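Local structure of Cap5O (Staphylococcus aureus, 3OJO) at residues I57-L62 with P166-L170; D98-S102 with Q289-E293; V174-I180 with F198-I204; N230-K234 with I294-M298; I309-G315 with A375-L379. The protein oxidises UDP-N-acetyl-mannosamine with NAD as cofactor, as a dehydrogenase of capsular polysaccharide biosynthesis. Residues are numbered along the deposited sequence.

Contact 1. Residues I57-L62 with P166-L170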
# COMPACT_ATOMS: atom_id res chain seq x y z
N ILE B 57 2.99 29.48 -20.03
CA ILE B 57 2.26 28.66 -19.05
C ILE B 57 1.32 29.54 -18.19
O ILE B 57 1.45 30.77 -18.17
CB ILE B 57 3.18 27.72 -18.19
CG1 ILE B 57 4.08 28.49 -17.20
CG2 ILE B 57 4.00 26.77 -19.06
CD1 ILE B 57 4.32 27.79 -15.90
N GLU B 58 0.38 28.89 -17.50
CA GLU B 58 -0.58 29.53 -16.62
C GLU B 58 -0.10 29.30 -15.17
O GLU B 58 -0.16 28.18 -14.65
CB GLU B 58 -2.01 29.01 -16.93
CG GLU B 58 -2.98 28.78 -15.77
CD GLU B 58 -3.99 29.88 -15.48
OE1 GLU B 58 -4.78 30.23 -16.39
OE2 GLU B 58 -4.02 30.36 -14.32
N GLU B 59 0.49 30.35 -14.58
CA GLU B 59 0.93 30.36 -13.19
C GLU B 59 0.83 31.80 -12.65
O GLU B 59 1.57 32.67 -13.12
CB GLU B 59 2.36 29.78 -13.03
CG GLU B 59 2.93 29.90 -11.62
CD GLU B 59 2.36 29.06 -10.49
OE1 GLU B 59 1.55 28.13 -10.76
OE2 GLU B 59 2.78 29.29 -9.34
N PRO B 60 -0.05 32.05 -11.64
CA PRO B 60 -0.15 33.40 -11.05
C PRO B 60 1.18 33.97 -10.58
O PRO B 60 1.96 33.27 -9.94
CB PRO B 60 -1.01 33.19 -9.81
CG PRO B 60 -1.22 31.72 -9.65
CD PRO B 60 -1.00 31.12 -11.00
N GLY B 61 1.38 35.24 -10.85
CA GLY B 61 2.58 35.95 -10.44
C GLY B 61 3.83 35.73 -11.25
O GLY B 61 4.78 36.50 -11.12
N LEU B 62 3.84 34.70 -12.12
CA LEU B 62 5.02 34.36 -12.92
C LEU B 62 5.32 35.38 -14.01
O LEU B 62 6.49 35.72 -14.22
CB LEU B 62 4.97 32.92 -13.47
CG LEU B 62 6.29 32.32 -13.99
CD1 LEU B 62 7.24 31.96 -12.84
CD2 LEU B 62 6.05 31.10 -14.89
N PRO B 166 1.52 23.68 -8.54
CA PRO B 166 0.87 24.81 -9.22
C PRO B 166 0.23 25.81 -8.25
O PRO B 166 -0.31 25.42 -7.21
CB PRO B 166 -0.15 24.15 -10.14
CG PRO B 166 0.31 22.71 -10.25
CD PRO B 166 0.90 22.40 -8.91
N GLY B 167 0.41 27.09 -8.55
CA GLY B 167 -0.04 28.21 -7.74
C GLY B 167 1.05 28.70 -6.80
O GLY B 167 1.04 29.87 -6.40
N LYS B 168 2.02 27.82 -6.50
CA LYS B 168 3.16 28.08 -5.61
C LYS B 168 4.47 27.56 -6.20
O LYS B 168 5.34 27.17 -5.42
CB LYS B 168 2.92 27.42 -4.22
CG LYS B 168 1.74 27.97 -3.42
CD LYS B 168 2.00 29.40 -2.92
CE LYS B 168 0.86 30.35 -3.18
NZ LYS B 168 1.36 31.74 -3.30
N ILE B 169 4.60 27.54 -7.55
CA ILE B 169 5.77 26.99 -8.26
C ILE B 169 7.11 27.53 -7.80
O ILE B 169 7.97 26.74 -7.42
CB ILE B 169 5.65 26.97 -9.82
CG1 ILE B 169 4.55 25.99 -10.30
CG2 ILE B 169 7.00 26.62 -10.47
CD1 ILE B 169 4.08 26.18 -11.78
N LEU B 170 7.29 28.87 -7.85
CA LEU B 170 8.55 29.51 -7.46
C LEU B 170 8.89 29.28 -6.00
O LEU B 170 10.04 28.93 -5.71
CB LEU B 170 8.61 31.00 -7.82
CG LEU B 170 8.59 31.38 -9.32
CD1 LEU B 170 8.83 32.87 -9.50
CD2 LEU B 170 9.58 30.55 -10.15
O HOH W 1 4.73 30.63 -8.40

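Contact 2. Residues D98-S102 with Q289-E293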
# COMPACT_ATOMS: atom_id res chain seq x y z
N ASP B 98 1.45 0.67 -23.26
CA ASP B 98 1.73 -0.58 -22.56
C ASP B 98 0.93 -0.63 -21.24
O ASP B 98 0.51 0.41 -20.71
CB ASP B 98 3.25 -0.78 -22.33
CG ASP B 98 3.89 -0.01 -21.18
OD1 ASP B 98 3.55 1.19 -21.00
OD2 ASP B 98 4.76 -0.58 -20.49
N GLN B 99 0.71 -1.86 -20.74
CA GLN B 99 -0.03 -2.25 -19.53
C GLN B 99 0.47 -1.51 -18.29
O GLN B 99 -0.28 -0.74 -17.68
CB GLN B 99 0.07 -3.78 -19.30
CG GLN B 99 0.21 -4.66 -20.56
CD GLN B 99 1.62 -4.71 -21.12
OE1 GLN B 99 2.58 -5.14 -20.47
NE2 GLN B 99 1.78 -4.29 -22.38
N TYR B 100 1.76 -1.74 -17.96
CA TYR B 100 2.55 -1.23 -16.83
C TYR B 100 2.66 0.30 -16.74
O TYR B 100 3.06 0.80 -15.68
CB TYR B 100 3.98 -1.82 -16.90
CG TYR B 100 4.03 -3.31 -16.68
CD1 TYR B 100 4.12 -3.85 -15.40
CD2 TYR B 100 3.98 -4.20 -17.75
CE1 TYR B 100 4.17 -5.23 -15.19
CE2 TYR B 100 4.02 -5.58 -17.56
CZ TYR B 100 4.11 -6.09 -16.27
OH TYR B 100 4.14 -7.45 -16.07
N ARG B 101 2.32 1.02 -17.83
CA ARG B 101 2.48 2.47 -17.98
C ARG B 101 3.93 2.91 -17.64
O ARG B 101 4.24 3.43 -16.56
CB ARG B 101 1.31 3.31 -17.39
CG ARG B 101 1.51 3.82 -15.98
CD ARG B 101 0.38 4.70 -15.51
NE ARG B 101 0.39 4.76 -14.05
CZ ARG B 101 -0.27 5.65 -13.32
NH1 ARG B 101 -1.00 6.59 -13.91
NH2 ARG B 101 -0.20 5.62 -12.00
N SER B 102 4.82 2.55 -18.55
CA SER B 102 6.23 2.87 -18.41
C SER B 102 6.44 4.29 -18.92
O SER B 102 5.66 4.79 -19.73
CB SER B 102 7.07 1.90 -19.22
OG SER B 102 7.57 0.89 -18.37
N GLN B 289 1.48 -4.69 -12.28
CA GLN B 289 0.66 -4.99 -13.46
C GLN B 289 -0.83 -5.10 -13.08
O GLN B 289 -1.67 -4.46 -13.71
CB GLN B 289 1.15 -6.29 -14.10
CG GLN B 289 0.49 -6.66 -15.42
CD GLN B 289 0.95 -8.02 -15.87
OE1 GLN B 289 0.73 -9.04 -15.19
NE2 GLN B 289 1.60 -8.08 -17.02
N THR B 290 -1.13 -5.93 -12.07
CA THR B 290 -2.47 -6.15 -11.53
C THR B 290 -3.10 -4.82 -11.07
O THR B 290 -4.24 -4.55 -11.42
CB THR B 290 -2.41 -7.21 -10.43
OG1 THR B 290 -1.75 -8.36 -10.96
CG2 THR B 290 -3.79 -7.58 -9.92
N GLY B 291 -2.32 -4.01 -10.33
CA GLY B 291 -2.74 -2.70 -9.86
C GLY B 291 -3.16 -1.78 -10.99
O GLY B 291 -4.14 -1.06 -10.88
N ARG B 292 -2.41 -1.81 -12.09
CA ARG B 292 -2.62 -1.04 -13.32
C ARG B 292 -3.89 -1.54 -14.05
O ARG B 292 -4.70 -0.72 -14.49
CB ARG B 292 -1.38 -1.18 -14.23
CG ARG B 292 -0.22 -0.27 -13.86
CD ARG B 292 -0.28 1.07 -14.58
NE ARG B 292 -1.22 2.01 -13.94
CZ ARG B 292 -2.39 2.38 -14.45
NH1 ARG B 292 -2.79 1.92 -15.63
NH2 ARG B 292 -3.17 3.22 -13.78
N GLU B 293 -4.06 -2.87 -14.11
CA GLU B 293 -5.22 -3.53 -14.71
C GLU B 293 -6.50 -3.10 -14.01
O GLU B 293 -7.47 -2.75 -14.70
CB GLU B 293 -5.08 -5.06 -14.66
CG GLU B 293 -4.09 -5.63 -15.67
CD GLU B 293 -3.65 -7.08 -15.50
OE1 GLU B 293 -2.69 -7.48 -16.20
OE2 GLU B 293 -4.25 -7.82 -14.68

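Contact 3. Residues V174-I180 with F198-I204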
# COMPACT_ATOMS: atom_id res chain seq x y z
N VAL B 174 12.18 26.85 -4.37
CA VAL B 174 13.14 27.34 -3.38
C VAL B 174 13.17 26.49 -2.08
O VAL B 174 14.25 26.06 -1.65
CB VAL B 174 12.89 28.86 -3.09
CG1 VAL B 174 13.62 29.35 -1.84
CG2 VAL B 174 13.29 29.71 -4.28
N HIS B 175 11.99 26.29 -1.44
CA HIS B 175 11.82 25.63 -0.14
C HIS B 175 11.69 24.11 -0.05
O HIS B 175 11.84 23.56 1.04
CB HIS B 175 10.74 26.35 0.68
CG HIS B 175 11.05 27.79 0.90
ND1 HIS B 175 10.32 28.78 0.28
CD2 HIS B 175 12.04 28.36 1.62
CE1 HIS B 175 10.87 29.93 0.66
NE2 HIS B 175 11.92 29.72 1.46
N ASN B 176 11.42 23.43 -1.17
CA ASN B 176 11.31 21.98 -1.17
C ASN B 176 12.66 21.32 -1.00
O ASN B 176 13.66 21.79 -1.55
CB ASN B 176 10.73 21.47 -2.51
CG ASN B 176 9.24 21.32 -2.58
OD1 ASN B 176 8.49 21.83 -1.74
ND2 ASN B 176 8.80 20.60 -3.60
N ASN B 177 12.66 20.17 -0.30
CA ASN B 177 13.82 19.31 -0.16
C ASN B 177 14.04 18.68 -1.53
O ASN B 177 13.09 18.43 -2.27
CB ASN B 177 13.61 18.25 0.91
CG ASN B 177 13.50 18.78 2.31
OD1 ASN B 177 13.69 19.96 2.60
ND2 ASN B 177 13.20 17.89 3.24
N ARG B 178 15.29 18.51 -1.90
CA ARG B 178 15.66 18.09 -3.22
C ARG B 178 16.54 16.87 -3.20
O ARG B 178 17.48 16.81 -2.40
CB ARG B 178 16.40 19.27 -3.85
CG ARG B 178 16.28 19.35 -5.34
CD ARG B 178 16.79 20.67 -5.85
NE ARG B 178 15.71 21.65 -6.01
CZ ARG B 178 14.94 21.72 -7.09
NH1 ARG B 178 15.09 20.86 -8.09
NH2 ARG B 178 13.99 22.65 -7.16
N ILE B 179 16.27 15.92 -4.10
CA ILE B 179 17.08 14.73 -4.25
C ILE B 179 18.12 15.00 -5.36
O ILE B 179 17.74 15.36 -6.48
CB ILE B 179 16.21 13.48 -4.53
CG1 ILE B 179 15.30 13.15 -3.32
CG2 ILE B 179 17.06 12.28 -4.94
CD1 ILE B 179 14.28 12.14 -3.56
N ILE B 180 19.43 14.86 -5.03
CA ILE B 180 20.53 15.03 -5.97
C ILE B 180 21.10 13.64 -6.18
O ILE B 180 21.80 13.13 -5.30
CB ILE B 180 21.62 16.04 -5.45
CG1 ILE B 180 21.04 17.39 -4.88
CG2 ILE B 180 22.78 16.24 -6.46
CD1 ILE B 180 20.39 18.34 -5.85
N PHE B 198 19.71 29.06 -5.31
CA PHE B 198 18.44 29.53 -4.73
C PHE B 198 17.77 28.52 -3.80
O PHE B 198 16.84 28.90 -3.08
CB PHE B 198 17.45 29.92 -5.87
CG PHE B 198 17.07 28.76 -6.77
CD1 PHE B 198 17.86 28.42 -7.86
CD2 PHE B 198 15.95 27.98 -6.49
CE1 PHE B 198 17.54 27.33 -8.66
CE2 PHE B 198 15.62 26.89 -7.31
CZ PHE B 198 16.42 26.58 -8.38
N VAL B 199 18.19 27.24 -3.85
CA VAL B 199 17.57 26.20 -3.00
C VAL B 199 17.94 26.39 -1.52
O VAL B 199 19.12 26.29 -1.14
CB VAL B 199 17.74 24.73 -3.50
CG1 VAL B 199 17.07 23.73 -2.56
CG2 VAL B 199 17.20 24.56 -4.92
N GLN B 200 16.91 26.69 -0.71
CA GLN B 200 16.97 26.86 0.74
C GLN B 200 16.55 25.56 1.43
O GLN B 200 16.89 25.34 2.60
CB GLN B 200 16.08 28.03 1.18
CG GLN B 200 16.79 29.38 1.08
CD GLN B 200 15.83 30.54 1.07
OE1 GLN B 200 15.17 30.86 2.07
NE2 GLN B 200 15.77 31.24 -0.06
N GLY B 201 15.85 24.69 0.70
CA GLY B 201 15.42 23.39 1.17
C GLY B 201 16.61 22.46 1.33
O GLY B 201 17.72 22.79 0.91
N GLU B 202 16.39 21.30 1.95
CA GLU B 202 17.43 20.31 2.20
C GLU B 202 17.80 19.63 0.88
O GLU B 202 16.93 19.42 0.04
CB GLU B 202 16.91 19.28 3.22
CG GLU B 202 17.85 18.14 3.60
CD GLU B 202 17.19 16.95 4.28
OE1 GLU B 202 17.74 15.83 4.16
OE2 GLU B 202 16.13 17.13 4.92
N MET B 203 19.08 19.32 0.69
CA MET B 203 19.53 18.62 -0.49
C MET B 203 20.00 17.24 -0.08
O MET B 203 21.00 17.09 0.62
CB MET B 203 20.61 19.40 -1.24
CG MET B 203 20.11 20.70 -1.78
SD MET B 203 21.12 21.24 -3.16
CE MET B 203 21.23 22.95 -2.79
N ILE B 204 19.21 16.23 -0.45
CA ILE B 204 19.46 14.83 -0.13
C ILE B 204 20.44 14.30 -1.18
O ILE B 204 20.18 14.40 -2.39
CB ILE B 204 18.13 14.01 -0.00
CG1 ILE B 204 17.25 14.49 1.17
CG2 ILE B 204 18.40 12.53 0.20
CD1 ILE B 204 16.37 15.64 0.89

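Contact 4. Residues N230-K234 with I294-M298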
# COMPACT_ATOMS: atom_id res chain seq x y z
N ASN B 230 -9.99 0.60 -5.01
CA ASN B 230 -10.89 0.37 -6.14
C ASN B 230 -11.41 -1.05 -6.20
O ASN B 230 -12.58 -1.26 -6.49
CB ASN B 230 -10.22 0.79 -7.44
CG ASN B 230 -10.15 2.28 -7.67
OD1 ASN B 230 -9.29 2.79 -8.37
ND2 ASN B 230 -11.11 3.00 -7.20
N GLU B 231 -10.54 -2.03 -5.95
CA GLU B 231 -10.92 -3.44 -5.93
C GLU B 231 -11.90 -3.71 -4.76
O GLU B 231 -12.88 -4.45 -4.92
CB GLU B 231 -9.66 -4.31 -5.80
CG GLU B 231 -9.95 -5.79 -5.64
CD GLU B 231 -8.75 -6.69 -5.85
OE1 GLU B 231 -8.42 -6.97 -7.02
OE2 GLU B 231 -8.17 -7.16 -4.84
N LEU B 232 -11.63 -3.07 -3.63
CA LEU B 232 -12.45 -3.18 -2.42
C LEU B 232 -13.82 -2.58 -2.63
O LEU B 232 -14.80 -3.15 -2.14
CB LEU B 232 -11.71 -2.52 -1.24
CG LEU B 232 -10.63 -3.41 -0.54
CD1 LEU B 232 -9.72 -2.61 0.38
CD2 LEU B 232 -11.23 -4.63 0.16
N THR B 233 -13.89 -1.46 -3.37
CA THR B 233 -15.13 -0.77 -3.76
C THR B 233 -16.04 -1.72 -4.56
O THR B 233 -17.24 -1.77 -4.31
CB THR B 233 -14.78 0.50 -4.57
OG1 THR B 233 -14.16 1.41 -3.68
CG2 THR B 233 -16.00 1.16 -5.17
N LYS B 234 -15.45 -2.48 -5.51
CA LYS B 234 -16.21 -3.44 -6.28
C LYS B 234 -16.80 -4.56 -5.39
O LYS B 234 -17.96 -4.91 -5.55
CB LYS B 234 -15.36 -4.02 -7.41
CG LYS B 234 -15.05 -3.02 -8.51
CD LYS B 234 -14.21 -3.69 -9.58
CE LYS B 234 -13.86 -2.80 -10.72
NZ LYS B 234 -12.82 -3.41 -11.60
N ILE B 294 -6.50 -3.07 -12.64
CA ILE B 294 -7.63 -2.66 -11.80
C ILE B 294 -7.94 -1.20 -12.04
O ILE B 294 -9.09 -0.87 -12.31
CB ILE B 294 -7.44 -3.03 -10.29
CG1 ILE B 294 -7.35 -4.55 -10.09
CG2 ILE B 294 -8.57 -2.47 -9.43
CD1 ILE B 294 -6.48 -4.96 -8.95
N ASN B 295 -6.91 -0.34 -12.03
CA ASN B 295 -7.07 1.09 -12.28
C ASN B 295 -7.58 1.43 -13.68
O ASN B 295 -8.40 2.35 -13.83
CB ASN B 295 -5.83 1.89 -11.88
CG ASN B 295 -5.56 1.86 -10.39
OD1 ASN B 295 -6.46 1.68 -9.56
ND2 ASN B 295 -4.31 2.02 -10.00
N ASN B 296 -7.15 0.64 -14.68
CA ASN B 296 -7.58 0.77 -16.07
C ASN B 296 -9.04 0.34 -16.26
O ASN B 296 -9.69 0.82 -17.19
CB ASN B 296 -6.68 -0.07 -17.00
CG ASN B 296 -5.31 0.51 -17.26
OD1 ASN B 296 -5.04 1.71 -17.09
ND2 ASN B 296 -4.40 -0.35 -17.67
N SER B 297 -9.54 -0.58 -15.41
CA SER B 297 -10.90 -1.11 -15.49
C SER B 297 -11.96 -0.20 -14.84
O SER B 297 -13.15 -0.45 -15.03
CB SER B 297 -10.95 -2.50 -14.85
OG SER B 297 -10.96 -2.41 -13.43
N MET B 298 -11.53 0.82 -14.05
CA MET B 298 -12.45 1.74 -13.37
C MET B 298 -13.30 2.58 -14.31
O MET B 298 -14.52 2.59 -14.12
CB MET B 298 -11.81 2.54 -12.25
CG MET B 298 -11.30 1.69 -11.12
SD MET B 298 -12.50 0.54 -10.41
CE MET B 298 -13.59 1.69 -9.57

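Contact 5. Residues I309-G315 with A375-L379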
# COMPACT_ATOMS: atom_id res chain seq x y z
N ILE B 309 -27.99 3.28 -13.90
CA ILE B 309 -28.72 4.42 -13.30
C ILE B 309 -29.71 4.96 -14.34
O ILE B 309 -30.88 5.18 -14.03
CB ILE B 309 -27.75 5.53 -12.78
CG1 ILE B 309 -26.86 5.01 -11.61
CG2 ILE B 309 -28.52 6.80 -12.36
CD1 ILE B 309 -25.52 5.80 -11.39
N ILE B 310 -29.22 5.16 -15.57
CA ILE B 310 -29.94 5.67 -16.72
C ILE B 310 -31.03 4.71 -17.23
O ILE B 310 -31.97 5.16 -17.89
CB ILE B 310 -28.91 6.18 -17.79
CG1 ILE B 310 -29.05 7.68 -18.07
CG2 ILE B 310 -28.82 5.33 -19.07
CD1 ILE B 310 -28.65 8.57 -16.90
N LYS B 311 -30.92 3.41 -16.89
CA LYS B 311 -31.89 2.37 -17.22
C LYS B 311 -33.11 2.54 -16.30
O LYS B 311 -34.25 2.56 -16.79
CB LYS B 311 -31.26 0.97 -17.06
CG LYS B 311 -32.24 -0.19 -17.25
CD LYS B 311 -31.83 -1.46 -16.46
CE LYS B 311 -31.70 -1.33 -14.95
NZ LYS B 311 -32.92 -0.77 -14.31
N ALA B 312 -32.87 2.70 -14.99
CA ALA B 312 -33.90 2.89 -13.96
C ALA B 312 -34.62 4.24 -14.07
O ALA B 312 -35.70 4.40 -13.48
CB ALA B 312 -33.28 2.74 -12.58
N LEU B 313 -34.05 5.21 -14.81
CA LEU B 313 -34.64 6.54 -14.97
C LEU B 313 -35.05 6.87 -16.41
O LEU B 313 -34.56 6.25 -17.36
CB LEU B 313 -33.69 7.63 -14.43
CG LEU B 313 -33.47 7.69 -12.91
CD1 LEU B 313 -32.23 8.51 -12.58
CD2 LEU B 313 -34.66 8.29 -12.21
N SER B 314 -35.97 7.84 -16.57
CA SER B 314 -36.42 8.29 -17.88
C SER B 314 -35.43 9.33 -18.39
O SER B 314 -35.14 10.31 -17.70
CB SER B 314 -37.84 8.85 -17.81
OG SER B 314 -37.96 9.86 -16.83
N GLY B 315 -34.87 9.08 -19.57
CA GLY B 315 -33.88 9.94 -20.20
C GLY B 315 -32.60 9.22 -20.60
O GLY B 315 -32.37 8.06 -20.23
N ALA B 375 -31.02 16.71 -17.88
CA ALA B 375 -30.20 15.55 -17.58
C ALA B 375 -30.83 14.67 -16.51
O ALA B 375 -31.45 15.17 -15.56
CB ALA B 375 -28.81 15.99 -17.16
N SER B 376 -30.67 13.34 -16.67
CA SER B 376 -31.15 12.33 -15.73
C SER B 376 -30.13 12.05 -14.62
O SER B 376 -30.53 11.69 -13.51
CB SER B 376 -31.49 11.03 -16.46
OG SER B 376 -32.51 11.25 -17.42
N LEU B 377 -28.81 12.23 -14.90
CA LEU B 377 -27.71 12.00 -13.94
C LEU B 377 -26.53 12.96 -14.09
O LEU B 377 -26.09 13.21 -15.21
CB LEU B 377 -27.23 10.52 -14.05
CG LEU B 377 -25.90 10.11 -13.39
CD1 LEU B 377 -26.01 10.01 -11.86
CD2 LEU B 377 -25.36 8.83 -14.00
N VAL B 378 -26.03 13.50 -12.97
CA VAL B 378 -24.79 14.31 -12.90
C VAL B 378 -23.67 13.39 -12.41
O VAL B 378 -23.74 12.81 -11.31
CB VAL B 378 -24.91 15.64 -12.09
CG1 VAL B 378 -23.57 16.05 -11.48
CG2 VAL B 378 -25.45 16.75 -12.99
N LEU B 379 -22.67 13.19 -13.27
CA LEU B 379 -21.56 12.30 -12.98
C LEU B 379 -20.32 13.09 -12.56
O LEU B 379 -19.72 13.78 -13.39
CB LEU B 379 -21.29 11.39 -14.20
CG LEU B 379 -20.33 10.22 -14.03
CD1 LEU B 379 -20.77 9.28 -12.90
CD2 LEU B 379 -20.18 9.45 -15.33

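Contact 1. Residues I57-L62 with P166-L170
A carboxylate placed against the start of a helix can satisfy its oxygens on backbone amides, and E59 is a clear instance. Its side chain leaves the loop that precedes helix 62-71 and reaches the N-terminus of helix 169-175, where K168 holds the N-cap position. OE1 of E59 accepts from the amide N of G167 at 2.7 Å, and OE2 of E59 accepts from N of I169 at 3.1 Å. A third amide is reached through water 1, which donates to E59 OE2 at 2.5 Å and accepts from L170 N at 3.2 Å. The amide of K168 also lies close, its N 3.3 Å from E59 OE2, but its angle is too poor for a hydrogen bond. Backbone groups of the acidic loop are used as well: the carbonyl O of E59 receives N of L62 at 3.2 Å, and N of E58 bonds to the hydroxyl of Y21, an NAD-binding residue. Apolar contacts flank this polar centre. CD1 of L62 meets CD1 of L170 at 3.8 Å, while CD1 of I57 approaches CD1 of I169 at 4.4 Å; I57 and I169 both also touch P25 of helix 23-32. The positive phi of G167 favours glycine. The buried charge of E59 is therefore met by main-chain NH groups and one water, and no basic side chain of either segment takes part.

Contact 2. Residues D98-S102 with Q289-E293
No hydrogen bond crosses this contact, although OH of Y100 lies 2.8 Å from NE2 of Q289: the angle is poor, and closeness of polar groups need not mean pairing. The guanidinium groups of R101 and R292 lie face over face, with NE of R101 3.2 Å from NE of R292. Both are cationic donors, and the like charges are probably tolerated because D223 forms a salt bridge with R101 and a long, weak ion pair with R292, whose NH1 bonds to N296. Of the carbonyl groups, O of Q99 sits near the plane of the R292 guanidinium and 3.6 Å from R292 CD, and O of Y100 is 3.5 Å from that same CD. The aromatic part is a CH-pi contact, CG of Q289 lying 4.2 Å from the centroid of the Y100 ring and off-centre. Within the loop, N of S102 donates to OD1 of D98 at 3.1 Å. Just past it, C103 forms a disulfide with C269, a covalent tie next to this contact. The arrangement joins a loop of the Rossmann-type NAD-binding domain to helix 286-312, the long helix that runs from the central domain towards the UDP-binding domain in this dehydrogenase family.

Contact 3. Residues V174-I180 with F198-I204
Apolar side chains on both faces of a parallel strand pair form the centre of this beta-alpha-beta unit, in which helix 185-195 connects strands 178-182 and 203-207. On one face CD1 of I180 meets SD of M203 at 4.0 Å, and Y195 of the connecting helix covers both. On the other, CG1 of I179 lies 4.4 Å from CB of I204, and M249 of the second subunit packs on both residues. A further apolar pair, CG2 of V174 and CD2 of F198 at 3.9 Å, extends the packing before the strands begin. R178 lays its NE 3.4 Å from V199 CG2, while its NH1 forms a salt bridge with E162. Around this lies the backbone bonding of parallel strands: R178 N to E202 O (2.7 Å), I204 N to R178 O (2.7 Å) and I180 N to I204 O (2.8 Å). Nearer the helix end the carbonyl O of V174 takes two donors, N of Q200 at 2.9 Å and N of G201 at 3.2 Å. Glycine is required there, since a CB on G201 would clash with the carbonyl oxygens of H175 and N176. At the exposed edge E202 N donates to the side-chain atom N177 OD1 at 3.1 Å.

Contact 4. Residues N230-K234 with I294-M298
This is a buried helix-helix contact in the central domain, where helix 208-238 crosses helix 286-312. The short axes approach to 10.4 Å with 58° between their directions. I294, M298 and N230 contribute most of the covered surface; CG2 of I294 lies 4.2 Å from CB of N230, and CD1 of I294 is 3.4 Å from OE1 of E231. The E231 carboxylate does its polar work across the dimer, accepting from N of L287 and N of I288 of the second subunit. One turn further on, the extended K234 runs along M298, with K234 CE 3.6 Å from M298 SD. Its NZ ends in a hydrogen bond to OG of S297 at 2.8 Å, and this hydroxyl in turn donates to the carbonyl O of I294 at 2.7 Å. The lysine thus contributes methylenes to the packing and an ammonium to a relay that ends on the partner helix's own backbone. Polar ends meet hydroxyl and amide groups, without a salt bridge between the segments.

Contact 5. Residues I309-G315 with A375-L379
The last turn of helix 286-312 packs on the sheet of the Rossmann-like UDP-binding domain before the chain enters that domain's first strand, and residues 309-315 illustrate this. They close helix 286-312 and lead into strand 317-321, which pairs in parallel with strand 377-380. I309 comes first: its CD1 lies 4.0 Å from CD2 of L377, a leucine that also touches V318, V402 and F404 of the neighbouring strands. I310 continues the apolar patch, its CD1 3.7 Å from CB of L377 and 3.8 Å from CB of S376. The chain then turns, with a weak bond from N of L313 to O of I309, and L313 swings its side chain back to place CD1 3.7 Å from the carbonyl O of S376; V402 touches the same leucine. With S314 the chemistry becomes polar. Its OG bonds to NE2 of H400, while its carbonyl faces the side chain of S376. G315 follows with backbone angles (phi 127°, psi 169°) that favour glycine, and a CB there would also fall on the S376 hydroxyl. That hydroxyl already sits 3.4 Å from G315 CA, and it makes the one hydrogen bond between the segments, S376 OG donating to S314 O at 2.8 Å.

Overall arrangement
Three contacts share helix 286-312: contacts 2 and 4 on neighbouring turns, and contact 5 further along, about 9 Å from contact 4 between nearest atoms. Contacts 1 and 3 share helix 169-175, in the Rossmann-type part of the fold. Contacts 2 and 4 are the buried pair; the others are partly exposed. Chemistry follows position: backbone bonding dominates at the strand pair of contact 3, a carboxylate meets amides in contact 1, two closely placed arginines lie near an outside acid in contact 2, contact 4 mixes aliphatic and polar groups and contact 5 packs apolar side chains, each with one cross-segment hydrogen bond. Contacts 2, 3 and 4 also touch the second subunit.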